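Local coordinates for protein M32 carboxypeptidase (Chitinophagaceae bacterium, PDB 7A03) that probably removes amino acids from the C-terminal end of peptides, as a metal-dependent carboxypeptidase of the M32 family, at residues A[220-225]-A[271-276]; A[12-17]-A[69-74]; A[117-122]-A[130-135]. All blocks are in the same frame, centred on the assembly; numbering follows the deposited sequence.

Contact 1 of 3, residues A[220-225]-A[271-276]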
loop_
_atom_site.group_PDB
_atom_site.type_symbol
_atom_site.label_atom_id
_atom_site.label_comp_id
_atom_site.label_asym_id
_atom_site.label_seq_id
_atom_site.Cartn_x
_atom_site.Cartn_y
_atom_site.Cartn_z
ATOM N N ARG A 220 17.375 5.928 10.238
ATOM C CA ARG A 220 17.830 7.149 10.892
ATOM C C ARG A 220 18.176 8.215 9.858
ATOM O O ARG A 220 17.746 9.371 9.962
ATOM C CB ARG A 220 19.055 6.825 11.754
ATOM C CG ARG A 220 19.292 7.797 12.895
ATOM C CD ARG A 220 18.911 7.159 14.223
ATOM N NE ARG A 220 19.668 5.938 14.482
ATOM C CZ ARG A 220 19.550 5.211 15.590
ATOM N NH1 ARG A 220 18.703 5.586 16.539
ATOM N NH2 ARG A 220 20.279 4.114 15.751
ATOM N N GLN A 221 18.938 7.834 8.834
ATOM C CA GLN A 221 19.361 8.806 7.832
ATOM C C GLN A 221 18.177 9.366 7.056
ATOM O O GLN A 221 18.203 10.536 6.649
ATOM C CB GLN A 221 20.373 8.176 6.882
ATOM C CG GLN A 221 21.694 7.783 7.554
ATOM C CD GLN A 221 22.564 6.939 6.640
ATOM O OE1 GLN A 221 22.522 7.106 5.422
ATOM N NE2 GLN A 221 23.344 6.033 7.217
ATOM N N MET A 222 17.129 8.557 6.854
ATOM C CA MET A 222 15.932 9.042 6.166
ATOM C C MET A 222 15.189 10.079 6.993
ATOM O O MET A 222 14.490 10.932 6.432
ATOM C CB MET A 222 14.987 7.882 5.846
ATOM C CG MET A 222 15.462 6.976 4.712
ATOM S SD MET A 222 14.607 5.391 4.706
ATOM C CE MET A 222 12.929 5.870 4.255
ATOM N N GLY A 223 15.319 10.020 8.321
ATOM C CA GLY A 223 14.626 10.952 9.198
ATOM C C GLY A 223 13.633 10.290 10.144
ATOM O O GLY A 223 12.855 10.992 10.791
ATOM N N TYR A 224 13.633 8.963 10.223
ATOM C CA TYR A 224 12.732 8.268 11.137
ATOM C C TYR A 224 13.114 8.599 12.576
ATOM O O TYR A 224 14.288 8.510 12.960
ATOM C CB TYR A 224 12.866 6.772 10.885
ATOM C CG TYR A 224 11.938 5.846 11.660
ATOM C CD1 TYR A 224 10.603 6.151 11.845
ATOM C CD2 TYR A 224 12.419 4.643 12.165
ATOM C CE1 TYR A 224 9.766 5.272 12.542
ATOM C CE2 TYR A 224 11.598 3.770 12.847
ATOM C CZ TYR A 224 10.281 4.100 13.034
ATOM O OH TYR A 224 9.465 3.216 13.709
ATOM N N ASP A 225 12.132 9.026 13.366
ATOM C CA ASP A 225 12.384 9.451 14.745
ATOM C C ASP A 225 12.265 8.210 15.621
ATOM O O ASP A 225 11.159 7.731 15.895
ATOM C CB ASP A 225 11.385 10.538 15.136
ATOM C CG ASP A 225 11.567 11.031 16.570
ATOM O OD1 ASP A 225 12.431 10.493 17.289
ATOM O OD2 ASP A 225 10.832 11.967 16.958
ATOM N N HIS A 271 6.440 4.798 4.590
ATOM C CA HIS A 271 5.173 4.832 5.343
ATOM C C HIS A 271 5.337 5.551 6.685
ATOM O O HIS A 271 4.488 6.370 7.096
ATOM C CB HIS A 271 4.692 3.418 5.655
ATOM C CG HIS A 271 4.110 2.666 4.497
ATOM N ND1 HIS A 271 3.150 3.188 3.653
ATOM C CD2 HIS A 271 4.329 1.398 4.080
ATOM C CE1 HIS A 271 2.803 2.267 2.765
ATOM N NE2 HIS A 271 3.513 1.175 2.996
ATOM N N ALA A 272 6.406 5.215 7.400
ATOM C CA ALA A 272 6.547 5.671 8.774
ATOM C C ALA A 272 6.796 7.168 8.834
ATOM O O ALA A 272 6.288 7.847 9.734
ATOM C CB ALA A 272 7.660 4.912 9.477
ATOM N N LEU A 273 7.544 7.709 7.869
ATOM C CA LEU A 273 7.788 9.145 7.851
ATOM C C LEU A 273 6.484 9.896 7.632
ATOM O O LEU A 273 6.254 10.963 8.228
ATOM C CB LEU A 273 8.799 9.502 6.757
ATOM C CG LEU A 273 10.230 9.014 6.961
ATOM C CD1 LEU A 273 11.007 9.137 5.648
ATOM C CD2 LEU A 273 10.929 9.790 8.096
ATOM N N TYR A 274 5.614 9.353 6.764
ATOM C CA TYR A 274 4.288 9.944 6.615
ATOM C C TYR A 274 3.536 9.951 7.945
ATOM O O TYR A 274 3.011 10.990 8.372
ATOM C CB TYR A 274 3.503 9.136 5.575
ATOM C CG TYR A 274 2.196 9.719 5.078
ATOM C CD1 TYR A 274 1.752 10.982 5.468
ATOM C CD2 TYR A 274 1.430 9.002 4.159
ATOM C CE1 TYR A 274 0.562 11.509 4.960
ATOM C CE2 TYR A 274 0.242 9.523 3.639
ATOM C CZ TYR A 274 -0.177 10.780 4.043
ATOM O OH TYR A 274 -1.351 11.278 3.512
ATOM N N GLU A 275 3.433 8.782 8.590
ATOM C CA GLU A 275 2.680 8.701 9.848
ATOM C C GLU A 275 3.256 9.626 10.925
ATOM O O GLU A 275 2.500 10.249 11.689
ATOM C CB GLU A 275 2.624 7.262 10.341
ATOM C CG GLU A 275 1.745 6.371 9.464
ATOM C CD GLU A 275 0.263 6.694 9.615
ATOM O OE1 GLU A 275 -0.173 7.039 10.730
ATOM O OE2 GLU A 275 -0.501 6.587 8.628
ATOM N N GLN A 276 4.583 9.753 10.983
ATOM C CA GLN A 276 5.207 10.640 11.965
ATOM C C GLN A 276 4.993 12.107 11.620
ATOM O O GLN A 276 5.241 12.975 12.472
ATOM C CB GLN A 276 6.694 10.324 12.141
ATOM C CG GLN A 276 6.930 9.014 12.872
ATOM C CD GLN A 276 8.391 8.780 13.235
ATOM O OE1 GLN A 276 9.290 9.243 12.547
ATOM N NE2 GLN A 276 8.632 8.049 14.314
HETATM O O HOH W 1 10.094 11.502 11.265
#
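M222 lies in the last turn of helix 208-222. Its chain bends at chi3, and M222 CE rests 4.0 Å from L273 CD1. The two side chains cross at about a right angle, and W303 of helix 293-307 touches both. G223 then ends the helix in a Schellman motif. With phi positive, any CB at G223 would collide with M222 O, so the position suits a residue without a side chain. L273 CD2 packs directly on this backbone, 3.4 Å from G223 C. Y224 has CG anti to the backbone N (chi1 -176°), and Y224 CE1 meets A272 CB at 3.7 Å. The Q276 amide lies along the CD1-CE1 bond of Y224, OE1 by CD1 (3.4 Å) and NE2 by CE1, planes 31° apart. Y224 OH has two hydrogen-bonding carbonyls, V247 O and R230 O, on two strands of the small sheet; its one proton must serve one or be shared. D225 N donates to a lone pair of Q276 OE1 at 3.0 Å, nearly straight at 172°. Q276 NE2 donates back to D225 O, also at 3.0 Å. A water donates to G223 O and Q276 OE1. The contact ties the end of helix 208-222 and its following turn to helix 258-277, which carries the HExxH pattern. Q276 thus satisfies both backbone polar groups of D225, and the paired donor and acceptor fix which way round its amide sits.

Contact 2 of 3, residues A[12-17]-A[69-74]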
loop_
_atom_site.group_PDB
_atom_site.type_symbol
_atom_site.label_atom_id
_atom_site.label_comp_id
_atom_site.label_asym_id
_atom_site.label_seq_id
_atom_site.Cartn_x
_atom_site.Cartn_y
_atom_site.Cartn_z
ATOM N N ALA A 12 -16.140 20.530 20.251
ATOM C CA ALA A 12 -15.347 19.832 21.255
ATOM C C ALA A 12 -15.962 18.483 21.604
ATOM O O ALA A 12 -15.234 17.521 21.867
ATOM C CB ALA A 12 -15.170 20.700 22.504
ATOM N N ALA A 13 -17.297 18.379 21.577
ATOM C CA ALA A 13 -17.908 17.076 21.849
ATOM C C ALA A 13 -17.655 16.097 20.707
ATOM O O ALA A 13 -17.413 14.903 20.941
ATOM C CB ALA A 13 -19.406 17.230 22.127
ATOM N N TYR A 14 -17.694 16.591 19.465
ATOM C CA TYR A 14 -17.297 15.767 18.323
ATOM C C TYR A 14 -15.867 15.249 18.479
ATOM O O TYR A 14 -15.592 14.054 18.288
ATOM C CB TYR A 14 -17.460 16.576 17.036
ATOM C CG TYR A 14 -16.627 16.085 15.878
ATOM C CD1 TYR A 14 -17.004 14.961 15.151
ATOM C CD2 TYR A 14 -15.474 16.763 15.494
ATOM C CE1 TYR A 14 -16.238 14.508 14.069
ATOM C CE2 TYR A 14 -14.711 16.325 14.434
ATOM C CZ TYR A 14 -15.095 15.202 13.716
ATOM O OH TYR A 14 -14.305 14.789 12.655
ATOM N N LYS A 15 -14.939 16.144 18.815
ATOM C CA LYS A 15 -13.547 15.749 18.981
ATOM C C LYS A 15 -13.382 14.728 20.106
ATOM O O LYS A 15 -12.634 13.753 19.962
ATOM C CB LYS A 15 -12.688 16.996 19.214
ATOM C CG LYS A 15 -11.193 16.778 19.166
ATOM C CD LYS A 15 -10.464 18.095 19.396
ATOM C CE LYS A 15 -8.956 17.912 19.381
ATOM N NZ LYS A 15 -8.264 19.174 19.769
ATOM N N GLN A 16 -14.098 14.915 21.221
ATOM C CA GLN A 16 -14.003 13.971 22.329
ATOM C C GLN A 16 -14.476 12.585 21.898
ATOM O O GLN A 16 -13.811 11.571 22.163
ATOM C CB GLN A 16 -14.813 14.502 23.519
ATOM C CG GLN A 16 -14.821 13.603 24.743
ATOM C CD GLN A 16 -15.915 12.554 24.685
ATOM O OE1 GLN A 16 -17.043 12.844 24.288
ATOM N NE2 GLN A 16 -15.587 11.325 25.083
ATOM N N LYS A 17 -15.605 12.526 21.185
ATOM C CA LYS A 17 -16.110 11.224 20.746
ATOM C C LYS A 17 -15.142 10.549 19.786
ATOM O O LYS A 17 -14.870 9.339 19.897
ATOM C CB LYS A 17 -17.481 11.381 20.096
ATOM C CG LYS A 17 -18.578 11.762 21.071
ATOM C CD LYS A 17 -19.885 12.006 20.332
ATOM C CE LYS A 17 -20.993 12.400 21.293
ATOM N NZ LYS A 17 -21.302 11.327 22.281
ATOM N N SER A 69 -26.214 12.615 15.281
ATOM C CA SER A 69 -26.911 13.874 15.529
ATOM C C SER A 69 -25.933 15.038 15.640
ATOM O O SER A 69 -26.175 16.117 15.081
ATOM C CB SER A 69 -27.781 13.765 16.781
ATOM O OG SER A 69 -28.730 12.726 16.633
ATOM N N LEU A 70 -24.816 14.826 16.338
ATOM C CA LEU A 70 -23.788 15.856 16.455
ATOM C C LEU A 70 -23.213 16.234 15.090
ATOM O O LEU A 70 -23.019 17.417 14.787
ATOM C CB LEU A 70 -22.687 15.330 17.366
ATOM C CG LEU A 70 -21.649 16.274 17.956
ATOM C CD1 LEU A 70 -22.315 17.443 18.659
ATOM C CD2 LEU A 70 -20.805 15.467 18.925
ATOM N N LEU A 71 -22.893 15.237 14.265
ATOM C CA LEU A 71 -22.331 15.536 12.951
ATOM C C LEU A 71 -23.317 16.329 12.105
ATOM O O LEU A 71 -22.935 17.282 11.414
ATOM C CB LEU A 71 -21.951 14.242 12.239
ATOM C CG LEU A 71 -20.739 13.545 12.838
ATOM C CD1 LEU A 71 -20.629 12.127 12.298
ATOM C CD2 LEU A 71 -19.480 14.352 12.543
ATOM N N HIS A 72 -24.594 15.952 12.154
ATOM C CA HIS A 72 -25.600 16.674 11.381
ATOM C C HIS A 72 -25.791 18.100 11.887
ATOM O O HIS A 72 -26.046 19.008 11.087
ATOM C CB HIS A 72 -26.904 15.881 11.388
ATOM C CG HIS A 72 -26.929 14.759 10.397
ATOM N ND1 HIS A 72 -26.861 14.969 9.035
ATOM C CD2 HIS A 72 -27.019 13.419 10.565
ATOM C CE1 HIS A 72 -26.905 13.807 8.409
ATOM N NE2 HIS A 72 -27.002 12.850 9.313
ATOM N N GLU A 73 -25.655 18.320 13.195
ATOM C CA GLU A 73 -25.719 19.678 13.729
ATOM C C GLU A 73 -24.509 20.498 13.297
ATOM O O GLU A 73 -24.643 21.661 12.902
ATOM C CB GLU A 73 -25.824 19.628 15.250
ATOM C CG GLU A 73 -25.630 20.959 15.947
ATOM C CD GLU A 73 -25.570 20.814 17.461
ATOM O OE1 GLU A 73 -25.381 19.675 17.946
ATOM O OE2 GLU A 73 -25.719 21.837 18.163
ATOM N N LEU A 74 -23.321 19.900 13.340
ATOM C CA LEU A 74 -22.105 20.620 12.993
ATOM C C LEU A 74 -21.994 20.892 11.500
ATOM O O LEU A 74 -21.283 21.827 11.105
ATOM C CB LEU A 74 -20.891 19.839 13.491
ATOM C CG LEU A 74 -20.703 19.971 15.000
ATOM C CD1 LEU A 74 -19.942 18.786 15.584
ATOM C CD2 LEU A 74 -19.979 21.268 15.270
#
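Segments 12-17 and 69-74, each helical, run roughly antiparallel, 141° between N-to-C directions, with their axes 10.2 Å apart. L70 carries most of the contact from its side. Its CG is anti to the backbone N (chi1 -165°), and CD2 is laid onto the backbone of the other helix. L70 CD2 is 3.4 Å from Y14 N. A13 CB approaches L70 CD2 at 3.9 Å. K17 adds the aliphatic part of its chain, with CD 3.8 Å from L70 CD2. One methyl is therefore lined by three residues of a single helix face. Y14 answers with both its CB and its ring. Y14 CB meets L74 CD1 at 3.6 Å, while L70 CD2 stands a little farther off. Y14 CG is anti to the backbone N (chi1 158°), so the ring runs out past L71. There L71 CD2 touches CD1 and CE1 of Y14 equally, at 3.6 Å, with the two side chains crossing obliquely. Y14 OH extends beyond these leucines to a hydrogen bond with S91 OG. I88 of the same helix 82-100 touches both Y14 and L74. This is plain helix-helix packing, joining the N-terminal part of helix 9-37 to helix 65-74 beside helix 82-100. No hydrogen bond joins the two segments. The contact rests on apolar packing, and the one polar group of the buried Y14 side chain is satisfied by the third helix.

Contact 3 of 3, residues A[117-122]-A[130-135]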
loop_
_atom_site.group_PDB
_atom_site.type_symbol
_atom_site.label_atom_id
_atom_site.label_comp_id
_atom_site.label_asym_id
_atom_site.label_seq_id
_atom_site.Cartn_x
_atom_site.Cartn_y
_atom_site.Cartn_z
ATOM N N TYR A 117 -12.296 -17.566 4.099
ATOM C CA TYR A 117 -11.021 -17.769 4.784
ATOM C C TYR A 117 -10.697 -19.257 4.896
ATOM O O TYR A 117 -9.607 -19.713 4.499
ATOM C CB TYR A 117 -11.103 -17.108 6.163
ATOM C CG TYR A 117 -10.033 -17.491 7.160
ATOM C CD1 TYR A 117 -8.787 -16.880 7.142
ATOM C CD2 TYR A 117 -10.287 -18.430 8.153
ATOM C CE1 TYR A 117 -7.812 -17.212 8.068
ATOM C CE2 TYR A 117 -9.318 -18.772 9.082
ATOM C CZ TYR A 117 -8.084 -18.159 9.034
ATOM O OH TYR A 117 -7.120 -18.496 9.958
ATOM N N HIS A 118 -11.657 -20.040 5.403
ATOM C CA HIS A 118 -11.408 -21.475 5.557
ATOM C C HIS A 118 -11.216 -22.164 4.204
ATOM O O HIS A 118 -10.324 -23.016 4.043
ATOM C CB HIS A 118 -12.528 -22.121 6.373
ATOM C CG HIS A 118 -12.537 -21.697 7.810
ATOM N ND1 HIS A 118 -11.503 -21.984 8.675
ATOM C CD2 HIS A 118 -13.442 -20.992 8.528
ATOM C CE1 HIS A 118 -11.773 -21.481 9.865
ATOM N NE2 HIS A 118 -12.945 -20.873 9.803
ATOM N N ALA A 119 -12.027 -21.791 3.212
ATOM C CA ALA A 119 -11.941 -22.423 1.902
ATOM C C ALA A 119 -10.634 -22.078 1.203
ATOM O O ALA A 119 -10.064 -22.914 0.500
ATOM C CB ALA A 119 -13.135 -22.010 1.045
ATOM N N TRP A 120 -10.138 -20.856 1.396
ATOM C CA TRP A 120 -8.875 -20.453 0.793
ATOM C C TRP A 120 -7.715 -21.227 1.395
ATOM O O TRP A 120 -6.823 -21.687 0.669
ATOM C CB TRP A 120 -8.677 -18.950 0.995
ATOM C CG TRP A 120 -7.606 -18.343 0.143
ATOM C CD1 TRP A 120 -7.635 -18.161 -1.209
ATOM C CD2 TRP A 120 -6.357 -17.812 0.593
ATOM N NE1 TRP A 120 -6.476 -17.556 -1.630
ATOM C CE2 TRP A 120 -5.673 -17.335 -0.545
ATOM C CE3 TRP A 120 -5.743 -17.707 1.846
ATOM C CZ2 TRP A 120 -4.411 -16.755 -0.466
ATOM C CZ3 TRP A 120 -4.491 -17.133 1.923
ATOM C CH2 TRP A 120 -3.837 -16.663 0.773
ATOM N N ILE A 121 -7.712 -21.385 2.723
ATOM C CA ILE A 121 -6.654 -22.175 3.353
ATOM C C ILE A 121 -6.647 -23.601 2.807
ATOM O O ILE A 121 -5.602 -24.126 2.383
ATOM C CB ILE A 121 -6.790 -22.138 4.884
ATOM C CG1 ILE A 121 -6.458 -20.740 5.407
ATOM C CG2 ILE A 121 -5.900 -23.193 5.526
ATOM C CD1 ILE A 121 -5.007 -20.331 5.198
ATOM N N LYS A 122 -7.813 -24.252 2.790
ATOM C CA LYS A 122 -7.798 -25.646 2.351
ATOM C C LYS A 122 -7.587 -25.779 0.841
ATOM O O LYS A 122 -7.032 -26.785 0.382
ATOM C CB LYS A 122 -8.988 -26.437 2.900
ATOM C CG LYS A 122 -10.360 -26.002 2.438
ATOM C CD LYS A 122 -11.185 -27.206 2.018
ATOM C CE LYS A 122 -11.170 -28.310 3.055
ATOM N NZ LYS A 122 -11.710 -29.560 2.454
ATOM N N GLN A 130 -10.645 -25.067 -7.398
ATOM C CA GLN A 130 -12.041 -25.480 -7.310
ATOM C C GLN A 130 -12.484 -25.718 -5.874
ATOM O O GLN A 130 -13.686 -25.671 -5.592
ATOM C CB GLN A 130 -12.304 -26.705 -8.193
ATOM C CG GLN A 130 -12.000 -26.472 -9.667
ATOM C CD GLN A 130 -12.838 -25.356 -10.279
ATOM O OE1 GLN A 130 -13.877 -24.969 -9.740
ATOM N NE2 GLN A 130 -12.379 -24.826 -11.410
ATOM N N VAL A 131 -11.541 -25.957 -4.961
ATOM C CA VAL A 131 -11.876 -26.009 -3.542
ATOM C C VAL A 131 -12.349 -24.644 -3.058
ATOM O O VAL A 131 -13.293 -24.538 -2.264
ATOM C CB VAL A 131 -10.667 -26.519 -2.735
ATOM C CG1 VAL A 131 -10.888 -26.311 -1.252
ATOM C CG2 VAL A 131 -10.405 -27.984 -3.041
ATOM N N PHE A 132 -11.700 -23.579 -3.532
ATOM C CA PHE A 132 -12.041 -22.215 -3.151
ATOM C C PHE A 132 -13.244 -21.685 -3.915
ATOM O O PHE A 132 -13.892 -20.742 -3.448
ATOM C CB PHE A 132 -10.818 -21.324 -3.421
ATOM C CG PHE A 132 -10.956 -19.896 -2.947
ATOM C CD1 PHE A 132 -11.292 -19.605 -1.637
ATOM C CD2 PHE A 132 -10.701 -18.840 -3.817
ATOM C CE1 PHE A 132 -11.396 -18.285 -1.202
ATOM C CE2 PHE A 132 -10.808 -17.524 -3.391
ATOM C CZ PHE A 132 -11.155 -17.247 -2.081
ATOM N N GLU A 133 -13.562 -22.279 -5.064
ATOM C CA GLU A 133 -14.517 -21.659 -5.980
ATOM C C GLU A 133 -15.897 -21.377 -5.385
ATOM O O GLU A 133 -16.436 -20.289 -5.655
ATOM C CB GLU A 133 -14.587 -22.442 -7.299
ATOM C CG GLU A 133 -15.364 -21.742 -8.383
ATOM C CD GLU A 133 -16.869 -21.879 -8.205
ATOM O OE1 GLU A 133 -17.315 -22.850 -7.562
ATOM O OE2 GLU A 133 -17.609 -20.995 -8.672
ATOM N N PRO A 134 -16.541 -22.285 -4.640
ATOM C CA PRO A 134 -17.875 -21.947 -4.103
ATOM C C PRO A 134 -17.874 -20.753 -3.157
ATOM O O PRO A 134 -18.752 -19.876 -3.260
ATOM C CB PRO A 134 -18.314 -23.251 -3.418
ATOM C CG PRO A 134 -17.565 -24.320 -4.137
ATOM C CD PRO A 134 -16.221 -23.710 -4.440
ATOM N N ALA A 135 -16.911 -20.700 -2.231
ATOM C CA ALA A 135 -16.807 -19.554 -1.330
ATOM C C ALA A 135 -16.585 -18.262 -2.107
ATOM O O ALA A 135 -17.185 -17.225 -1.792
ATOM C CB ALA A 135 -15.696 -19.773 -0.303
#
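The close side of this contact is built from A119, W120, F132 and A135. The short segments run nearly antiparallel, 169° apart, with their axes only 8.0 Å from each other. Two alanines at the interface are consistent with so close an approach: A119 CB meets A135 CB at 3.7 Å. F132 has CG anti to the backbone N (chi1 -174°), and its ring lies along the W120 backbone and CB. F132 CE1 is 3.6 Å from W120 CB. The indole turns an edge toward the face of F132 in a T-shaped (edge-to-face) pair, planes at 67°. W120 CD1 stands over the ring centre, and L406, in a loop, touches both aromatic residues. An alanine at F132 would remove the ring and with it the edge-to-face pair, and would probably loosen the packing against W120 and L406. The other side is thinner and reaches solvent. There the exposed K122, its CG in the crowded position between backbone N and carbonyl carbon, crosses V131 at about a right angle. K122 CD and V131 CG1 are nonetheless tight, at 3.4 Å. Helices 103-126 and 129-150 follow each other directly in the chain, so the arrangement is an antiparallel helical hairpin.

How the contacts relate
From the N terminus, contact 2 comes first. It brings helix 65-74 back to helix 9-37 and closes a loop that is mostly helix, including helix 44-62. Contact 3 follows and closes the shortest loop, the tight turn between helices 103-126 and 129-150. Contact 1 is last. Its loop holds the three-stranded sheet and the first part of helix 258-277, whose HExxH pattern, H267 to H271, is probably the metal-binding motif of the family; no metal is bound to it here. The three follow in series, without nesting or crossing. They do not touch, and contacts 1 and 3 lie on opposite sides of the chain's centre, centres 39 Å apart.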